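Recombination protein recR (Deinococcus radiodurans, PDB 1VDD) acts in homologous recombinational DNA repair as a ring-shaped, zinc-binding protein that binds DNA and probably works together with RecF and RecO. Local coordinates at the interface of chains A and B and the interface of chains A and C. Residues are numbered along the deposited sequence; one frame, centred on the assembly and turned at random. Chains: chain A/B/C, Recombination protein recR.

Contact 1: the interface of chains A and B. Residues chain A 54-56, 63, 88, 108; chain B 7, 30, 33.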
ATOM      1  N   LEU A  54     -12.780 -16.378 -29.790  1.00 42.21           N
ATOM      2  CA  LEU A  54     -12.026 -17.076 -28.761  1.00 43.28           C
ATOM      3  C   LEU A  54     -12.640 -18.342 -28.210  1.00 42.91           C
ATOM      4  O   LEU A  54     -13.757 -18.342 -27.689  1.00 44.30           O
ATOM      5  CB  LEU A  54     -11.720 -16.138 -27.591  1.00 45.34           C
ATOM      6  CG  LEU A  54     -10.299 -15.586 -27.548  1.00 42.12           C
ATOM      7  CD1 LEU A  54      -9.970 -14.926 -28.852  1.00 42.60           C
ATOM      8  CD2 LEU A  54     -10.179 -14.611 -26.406  1.00 40.10           C
ATOM      9  N   HIS A  55     -11.870 -19.417 -28.304  1.00 42.79           N
ATOM     10  CA  HIS A  55     -12.275 -20.710 -27.800  1.00 44.69           C
ATOM     11  C   HIS A  55     -11.050 -21.442 -27.285  1.00 41.89           C
ATOM     12  O   HIS A  55      -9.910 -21.040 -27.528  1.00 43.46           O
ATOM     13  CB  HIS A  55     -12.962 -21.526 -28.904  1.00 49.27           C
ATOM     14  CG  HIS A  55     -12.113 -21.738 -30.115  1.00 45.44           C
ATOM     15  ND1 HIS A  55     -11.026 -22.581 -30.121  1.00 48.27           N
ATOM     16  CD2 HIS A  55     -12.183 -21.204 -31.357  1.00 50.10           C
ATOM     17  CE1 HIS A  55     -10.460 -22.558 -31.313  1.00 49.78           C
ATOM     18  NE2 HIS A  55     -11.143 -21.730 -32.082  1.00 49.23           N
ATOM     19  N   VAL A  56     -11.297 -22.523 -26.568  1.00 43.33           N
ATOM     20  CA  VAL A  56     -10.225 -23.319 -26.008  1.00 46.62           C
ATOM     21  C   VAL A  56      -9.697 -24.311 -27.040  1.00 43.00           C
ATOM     22  O   VAL A  56     -10.465 -24.861 -27.817  1.00 45.78           O
ATOM     23  CB  VAL A  56     -10.731 -24.065 -24.742  1.00 46.15           C
ATOM     24  CG1 VAL A  56     -11.632 -25.217 -25.123  1.00 44.73           C
ATOM     25  CG2 VAL A  56      -9.573 -24.523 -23.925  1.00 50.89           C
ATOM     26  N   ILE A  63      -5.810 -20.856 -25.044  1.00 42.38           N
ATOM     27  CA  ILE A  63      -6.730 -20.043 -25.828  1.00 40.87           C
ATOM     28  C   ILE A  63      -6.289 -19.698 -27.251  1.00 44.04           C
ATOM     29  O   ILE A  63      -5.138 -19.310 -27.483  1.00 44.19           O
ATOM     30  CB  ILE A  63      -7.074 -18.735 -25.061  1.00 42.37           C
ATOM     31  CG1 ILE A  63      -7.958 -19.073 -23.860  1.00 44.68           C
ATOM     32  CG2 ILE A  63      -7.798 -17.740 -25.967  1.00 34.22           C
ATOM     33  CD1 ILE A  63      -8.397 -17.870 -23.063  1.00 49.23           C
ATOM     34  N   PRO A  88      -4.354 -20.135 -18.730  1.00 40.51           N
ATOM     35  CA  PRO A  88      -3.779 -19.676 -20.000  1.00 40.57           C
ATOM     36  C   PRO A  88      -2.827 -18.504 -19.822  1.00 41.93           C
ATOM     37  O   PRO A  88      -1.933 -18.277 -20.639  1.00 43.38           O
ATOM     38  CB  PRO A  88      -5.010 -19.325 -20.840  1.00 38.65           C
ATOM     39  CG  PRO A  88      -6.095 -19.104 -19.816  1.00 43.89           C
ATOM     40  CD  PRO A  88      -5.825 -20.151 -18.785  1.00 34.98           C
ATOM     41  N   HIS A 108      -8.076 -26.009 -16.651  1.00 42.22           N
ATOM     42  CA  HIS A 108      -8.594 -24.674 -16.432  1.00 43.34           C
ATOM     43  C   HIS A 108      -8.914 -24.397 -14.978  1.00 43.02           C
ATOM     44  O   HIS A 108     -10.004 -23.969 -14.634  1.00 47.98           O
ATOM     45  CB  HIS A 108      -9.784 -24.398 -17.351  1.00 49.28           C
ATOM     46  CG  HIS A 108      -9.389 -23.799 -18.670  1.00 50.51           C
ATOM     47  ND1 HIS A 108      -8.484 -24.400 -19.518  1.00 48.91           N
ATOM     48  CD2 HIS A 108      -9.739 -22.631 -19.260  1.00 48.52           C
ATOM     49  CE1 HIS A 108      -8.292 -23.626 -20.573  1.00 44.75           C
ATOM     50  NE2 HIS A 108      -9.041 -22.547 -20.440  1.00 44.69           N
TER
ATOM     51  N   LEU B   7      -7.980 -11.472 -29.293  1.00 49.85           N
ATOM     52  CA  LEU B   7      -7.386 -11.257 -27.979  1.00 50.17           C
ATOM     53  C   LEU B   7      -6.543  -9.989 -27.983  1.00 44.80           C
ATOM     54  O   LEU B   7      -6.785  -9.062 -27.219  1.00 45.01           O
ATOM     55  CB  LEU B   7      -6.511 -12.461 -27.611  1.00 47.98           C
ATOM     56  CG  LEU B   7      -6.349 -12.801 -26.131  1.00 47.89           C
ATOM     57  CD1 LEU B   7      -5.502 -14.043 -25.992  1.00 50.00           C
ATOM     58  CD2 LEU B   7      -5.724 -11.651 -25.393  1.00 48.02           C
ATOM     59  N   PHE B  30      -8.769 -12.478 -20.366  1.00 34.97           N
ATOM     60  CA  PHE B  30      -8.928 -13.868 -19.975  1.00 38.59           C
ATOM     61  C   PHE B  30     -10.087 -14.055 -19.003  1.00 40.16           C
ATOM     62  O   PHE B  30     -10.679 -15.129 -18.933  1.00 40.46           O
ATOM     63  CB  PHE B  30      -7.638 -14.408 -19.365  1.00 41.27           C
ATOM     64  CG  PHE B  30      -6.572 -14.721 -20.377  1.00 41.52           C
ATOM     65  CD1 PHE B  30      -5.533 -13.836 -20.611  1.00 40.21           C
ATOM     66  CD2 PHE B  30      -6.600 -15.916 -21.084  1.00 44.25           C
ATOM     67  CE1 PHE B  30      -4.533 -14.141 -21.533  1.00 42.63           C
ATOM     68  CE2 PHE B  30      -5.604 -16.229 -22.007  1.00 44.87           C
ATOM     69  CZ  PHE B  30      -4.566 -15.338 -22.231  1.00 34.19           C
ATOM     70  N   PHE B  33     -13.125 -14.030 -21.109  1.00 37.10           N
ATOM     71  CA  PHE B  33     -13.189 -15.289 -21.840  1.00 41.86           C
ATOM     72  C   PHE B  33     -14.075 -16.334 -21.161  1.00 45.20           C
ATOM     73  O   PHE B  33     -14.729 -17.121 -21.831  1.00 48.87           O
ATOM     74  CB  PHE B  33     -11.789 -15.863 -21.987  1.00 47.02           C
ATOM     75  CG  PHE B  33     -11.762 -17.276 -22.471  1.00 51.56           C
ATOM     76  CD1 PHE B  33     -12.014 -17.573 -23.808  1.00 55.49           C
ATOM     77  CD2 PHE B  33     -11.464 -18.315 -21.590  1.00 52.51           C
ATOM     78  CE1 PHE B  33     -11.965 -18.890 -24.265  1.00 57.02           C
ATOM     79  CE2 PHE B  33     -11.412 -19.633 -22.031  1.00 53.55           C
ATOM     80  CZ  PHE B  33     -11.662 -19.922 -23.372  1.00 57.03           C
TER

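Contact 2: the interface of chains A and C. Residues chain A 162-165; chain C 197, 199.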
ATOM      1  N   GLY A 162       4.893 -43.826 -19.617  1.00 54.47           N
ATOM      2  CA  GLY A 162       6.343 -43.788 -19.498  1.00 51.06           C
ATOM      3  C   GLY A 162       7.127 -42.496 -19.620  1.00 48.04           C
ATOM      4  O   GLY A 162       8.253 -42.524 -20.127  1.00 50.28           O
ATOM      5  N   ALA A 163       6.580 -41.380 -19.139  1.00 41.79           N
ATOM      6  CA  ALA A 163       7.279 -40.100 -19.249  1.00 32.85           C
ATOM      7  C   ALA A 163       7.995 -39.601 -17.997  1.00 33.17           C
ATOM      8  O   ALA A 163       7.701 -39.998 -16.876  1.00 25.38           O
ATOM      9  CB  ALA A 163       6.319 -39.041 -19.725  1.00 35.53           C
ATOM     10  N   ALA A 164       8.963 -38.719 -18.194  1.00 35.11           N
ATOM     11  CA  ALA A 164       9.663 -38.156 -17.053  1.00 35.08           C
ATOM     12  C   ALA A 164       8.763 -37.033 -16.509  1.00 38.02           C
ATOM     13  O   ALA A 164       8.306 -36.170 -17.251  1.00 40.73           O
ATOM     14  CB  ALA A 164      11.015 -37.603 -17.489  1.00 27.59           C
ATOM     15  N   ILE A 165       8.480 -37.066 -15.216  1.00 42.21           N
ATOM     16  CA  ILE A 165       7.655 -36.038 -14.608  1.00 40.56           C
ATOM     17  C   ILE A 165       8.544 -35.139 -13.764  1.00 41.38           C
ATOM     18  O   ILE A 165       9.397 -35.615 -13.015  1.00 41.01           O
ATOM     19  CB  ILE A 165       6.570 -36.643 -13.703  1.00 39.66           C
ATOM     20  CG1 ILE A 165       5.606 -37.481 -14.542  1.00 43.55           C
ATOM     21  CG2 ILE A 165       5.812 -35.537 -12.990  1.00 34.68           C
ATOM     22  CD1 ILE A 165       4.494 -38.128 -13.723  1.00 41.75           C
TER
ATOM     23  N   SER C 197       9.766 -38.105 -11.189  1.00 49.43           N
ATOM     24  CA  SER C 197       9.372 -39.442 -11.602  1.00 52.79           C
ATOM     25  C   SER C 197      10.055 -39.835 -12.908  1.00 54.81           C
ATOM     26  O   SER C 197       9.585 -39.497 -13.993  1.00 53.44           O
ATOM     27  CB  SER C 197       7.847 -39.511 -11.766  1.00 55.48           C
ATOM     28  OG  SER C 197       7.399 -40.841 -11.979  1.00 51.61           O
ATOM     29  N   PRO C 199      11.461 -42.319 -15.950  1.00 66.44           N
ATOM     30  CA  PRO C 199      10.841 -43.380 -16.740  1.00 68.95           C
ATOM     31  C   PRO C 199      11.810 -44.557 -16.852  1.00 70.82           C
ATOM     32  O   PRO C 199      13.034 -44.324 -16.693  1.00 71.09           O
ATOM     33  CB  PRO C 199      10.619 -42.705 -18.080  1.00 68.42           C
ATOM     34  CG  PRO C 199      11.893 -41.945 -18.235  1.00 72.72           C
ATOM     35  CD  PRO C 199      12.112 -41.337 -16.837  1.00 71.52           C
TER

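Contact 3: the interface of chains A and C. Residues chain A 83, 90, 93-94, 140, 168; chain C 178, 186, 190.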
ATOM      1  N   CYS A  83       4.192 -28.864 -20.584  1.00 33.99           N
ATOM      2  CA  CYS A  83       4.191 -28.063 -19.372  1.00 35.21           C
ATOM      3  C   CYS A  83       2.762 -27.868 -18.907  1.00 31.47           C
ATOM      4  O   CYS A  83       2.023 -27.073 -19.468  1.00 35.77           O
ATOM      5  CB  CYS A  83       4.839 -26.708 -19.672  1.00 37.06           C
ATOM      6  SG  CYS A  83       5.283 -25.734 -18.245  1.00 49.04           S
ATOM      7  N   ASP A  90      -0.671 -18.313 -17.513  1.00 42.65           N
ATOM      8  CA  ASP A  90       0.622 -18.862 -17.140  1.00 40.09           C
ATOM      9  C   ASP A  90       1.382 -19.217 -18.404  1.00 38.50           C
ATOM     10  O   ASP A  90       2.601 -19.174 -18.425  1.00 40.40           O
ATOM     11  CB  ASP A  90       0.477 -20.122 -16.299  1.00 39.79           C
ATOM     12  CG  ASP A  90      -0.473 -19.953 -15.146  1.00 40.21           C
ATOM     13  OD1 ASP A  90      -0.386 -18.930 -14.439  1.00 49.46           O
ATOM     14  OD2 ASP A  90      -1.301 -20.859 -14.931  1.00 44.17           O
ATOM     15  N   ALA A  93       3.055 -16.093 -19.314  1.00 49.10           N
ATOM     16  CA  ALA A  93       4.118 -15.874 -18.336  1.00 48.15           C
ATOM     17  C   ALA A  93       5.324 -16.769 -18.606  1.00 47.33           C
ATOM     18  O   ALA A  93       6.454 -16.290 -18.634  1.00 47.11           O
ATOM     19  CB  ALA A  93       3.588 -16.114 -16.928  1.00 46.33           C
ATOM     20  N   LEU A  94       5.083 -18.063 -18.808  1.00 48.31           N
ATOM     21  CA  LEU A  94       6.167 -19.001 -19.087  1.00 48.54           C
ATOM     22  C   LEU A  94       6.630 -18.909 -20.532  1.00 49.73           C
ATOM     23  O   LEU A  94       7.594 -19.571 -20.915  1.00 57.04           O
ATOM     24  CB  LEU A  94       5.746 -20.447 -18.788  1.00 45.08           C
ATOM     25  CG  LEU A  94       5.361 -20.761 -17.341  1.00 52.36           C
ATOM     26  CD1 LEU A  94       5.038 -22.241 -17.206  1.00 51.97           C
ATOM     27  CD2 LEU A  94       6.507 -20.371 -16.408  1.00 56.97           C
ATOM     28  N   ALA A 140       3.767 -27.308 -13.759  1.00 35.76           N
ATOM     29  CA  ALA A 140       3.903 -25.900 -13.441  1.00 36.14           C
ATOM     30  C   ALA A 140       2.654 -25.299 -12.834  1.00 36.41           C
ATOM     31  O   ALA A 140       2.295 -24.164 -13.147  1.00 39.97           O
ATOM     32  CB  ALA A 140       4.300 -25.129 -14.675  1.00 31.31           C
ATOM     33  N   ILE A 168       8.299 -27.579 -11.183  1.00 35.17           N
ATOM     34  CA  ILE A 168       9.139 -26.391 -11.238  1.00 33.34           C
ATOM     35  C   ILE A 168       9.752 -26.178  -9.859  1.00 36.57           C
ATOM     36  O   ILE A 168       9.211 -26.630  -8.857  1.00 34.59           O
ATOM     37  CB  ILE A 168       8.342 -25.138 -11.703  1.00 34.82           C
ATOM     38  CG1 ILE A 168       7.126 -24.901 -10.807  1.00 35.64           C
ATOM     39  CG2 ILE A 168       7.875 -25.328 -13.123  1.00 28.84           C
ATOM     40  CD1 ILE A 168       6.305 -23.709 -11.241  1.00 43.04           C
TER
ATOM     41  N   LEU C 178       1.831 -18.694 -10.918  1.00 32.33           N
ATOM     42  CA  LEU C 178       2.713 -18.198 -11.962  1.00 35.99           C
ATOM     43  C   LEU C 178       2.280 -16.866 -12.585  1.00 43.43           C
ATOM     44  O   LEU C 178       3.126 -16.062 -13.009  1.00 40.24           O
ATOM     45  CB  LEU C 178       2.867 -19.251 -13.059  1.00 29.82           C
ATOM     46  CG  LEU C 178       3.389 -20.640 -12.675  1.00 26.39           C
ATOM     47  CD1 LEU C 178       3.951 -21.272 -13.945  1.00 17.90           C
ATOM     48  CD2 LEU C 178       4.470 -20.573 -11.590  1.00 29.01           C
ATOM     49  N   LEU C 186      10.304 -17.293 -13.045  1.00 34.04           N
ATOM     50  CA  LEU C 186       9.626 -18.404 -13.723  1.00 36.18           C
ATOM     51  C   LEU C 186      10.617 -19.162 -14.594  1.00 35.58           C
ATOM     52  O   LEU C 186      10.600 -20.400 -14.645  1.00 34.94           O
ATOM     53  CB  LEU C 186       8.489 -17.892 -14.603  1.00 36.22           C
ATOM     54  CG  LEU C 186       7.203 -17.541 -13.867  1.00 42.06           C
ATOM     55  CD1 LEU C 186       6.358 -16.632 -14.730  1.00 38.12           C
ATOM     56  CD2 LEU C 186       6.463 -18.813 -13.496  1.00 32.00           C
ATOM     57  N   LEU C 190      11.742 -22.985 -14.200  1.00 36.00           N
ATOM     58  CA  LEU C 190      11.635 -24.048 -15.206  1.00 35.20           C
ATOM     59  C   LEU C 190      12.960 -24.773 -15.453  1.00 35.72           C
ATOM     60  O   LEU C 190      13.003 -26.001 -15.566  1.00 35.95           O
ATOM     61  CB  LEU C 190      11.127 -23.475 -16.531  1.00 35.30           C
ATOM     62  CG  LEU C 190       9.672 -23.766 -16.922  1.00 40.68           C
ATOM     63  CD1 LEU C 190       9.343 -23.040 -18.218  1.00 36.23           C
ATOM     64  CD2 LEU C 190       9.454 -25.272 -17.077  1.00 40.75           C
TER

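Contact 1: the interface of chains A and B
The helix-hairpin-helix region of chain B, through helices 5-16 and 22-33, meets the zinc-finger region of chain A at its short strands 55-56 and 63-64 and the start of Toprim helix 88-93. A:Ile63 is the wedge: its delta-methyl enters between B:Phe30 and B:Phe33 of helix 22-33. Over B:Phe33 the methyl CD1 stands above the middle of one ring face, 3.4 Å from the centroid, a CH-pi contact. The same A:Ile63 CD1 reaches B:Phe30 CD2 at 3.3 Å, the two side chains running past each other in opposite senses. Its straight outer chain (chi2 -178°) carries CD1 this far, while CG1 stays behind near B:Phe33 CZ at 3.8 Å. B:Phe33 has 118 Å² of its own surface buried by chain A, the most in this patch. With CG anti to the backbone N (chi1 168°) its ring leans into chain A, where CA of A:His55 lies at the ring edge, in plane, 4.0 Å from CE1. A:Leu54 lines the same ring with CB and sends CD1 toward the backbone of B:Leu7. A:His108 approaches B:Phe33 CE2 crosswise through NE2. On the far flank the pyrrolidine of A:Pro88 lies alongside B:Phe30, CB 3.4 Å from CE2. The patch holds the N-terminal region of one subunit against the zinc finger and Toprim domain of the next, and with its two-fold twin helps fix the joint between chains A and B in the ring.

Contact 2: the interface of chains A and C
A:Ile165, in strand 164-167 of the Toprim domain, and C:Ser197, at the end of the C-terminal strand 194-197, pair as an antiparallel beta bridge. Two backbone hydrogen bonds make it. The amide N of A:Ile165 donates to the carbonyl O of C:Ser197 at 2.9 Å, nearly straight at 165°. The return bond, from C:Ser197 N to A:Ile165 O, is 3.1 Å and somewhat more bent, 150° at the hydrogen. Both donors sit somewhat out of the acceptor's carbonyl plane. Recognition by these bonds uses main-chain atoms and reads no side chain.

Apolar contacts flank the bridge. CB of A:Ile165 faces CB of C:Ser197 at 3.7 Å, and the isoleucine CG1 and CD1 border the same serine carbon. With chi1 at -172°, the serine hydroxyl OG points away from the isoleucine and CB is left to make the contact. Further along the chain, the C:Pro199 ring lies beside the turn into the strand: its CD is 3.9 Å from CB of A:Ala164.

By bridging the end of strand 194-197 of chain C to strand 164-167 of chain A, the site fastens the C-terminal tail of one subunit to its neighbour, and the two-fold twin ties the tail of chain A to chain C in the same way.

Contact 3: the interface of chains A and C
This is an apolar patch of the two-fold interface formed by exchanged C-terminal segments: leucines from 3-10 helix 178-180 and helix 183-191 of chain C enter a pocket on the Toprim domain of chain A, and the swap joins the two subunits within the ring. C:Leu178 fills the middle of the pocket with both branches. Its CD1 meets CD1 of A:Leu94 at 3.6 Å, the two side chains meeting at a slant, and also borders CB of A:Ala140 and that residue's carbonyl oxygen. The other branch, CD2, reaches CD1 of A:Ile168 at 3.7 Å, tip to tip. With CG1 between the backbone N and carbonyl carbon (chi1 56°) and a straight chain beyond, CD1 of A:Ile168 is directed at C:Leu178. Nearer the backbone, CB of C:Leu178 lies 3.5 Å from OD1 of A:Asp90, the two side chains crossing at about a right angle. C:Leu186 closes the side toward the end of helix 88-93. Its CD1 rests on the methyl CB of A:Ala93 at 3.6 Å. C:Leu190, one helical turn further on, covers the flank near A:Cys83 and A:Ile168, with its CD2 at a looser 4.3 Å from CG2 of the isoleucine. A:Leu94 touches two leucines: while its CD1 meets C:Leu178, its other methyl, CD2, meets CD2 of C:Leu186 at 3.3 Å, where the two leucine side chains cross nearly at right angles.

Contacts 1 and 3 lie about 17 Å apart between the centres of their C-alpha atoms, contacts 2 and 3 about 19 Å, and contacts 1 and 2 about 29 Å. Helix 88-93 of chain A faces both neighbours, giving its first residue to chain B in contact 1 and later ones to chain C in contact 3. Contacts 2 and 3 belong to the same A–C interface, where successive parts of chain C's C-terminal segment bind along one Toprim domain. Chain A therefore joins different neighbours through two kinds of two-fold interface, whose alternation can close four copies into the ring.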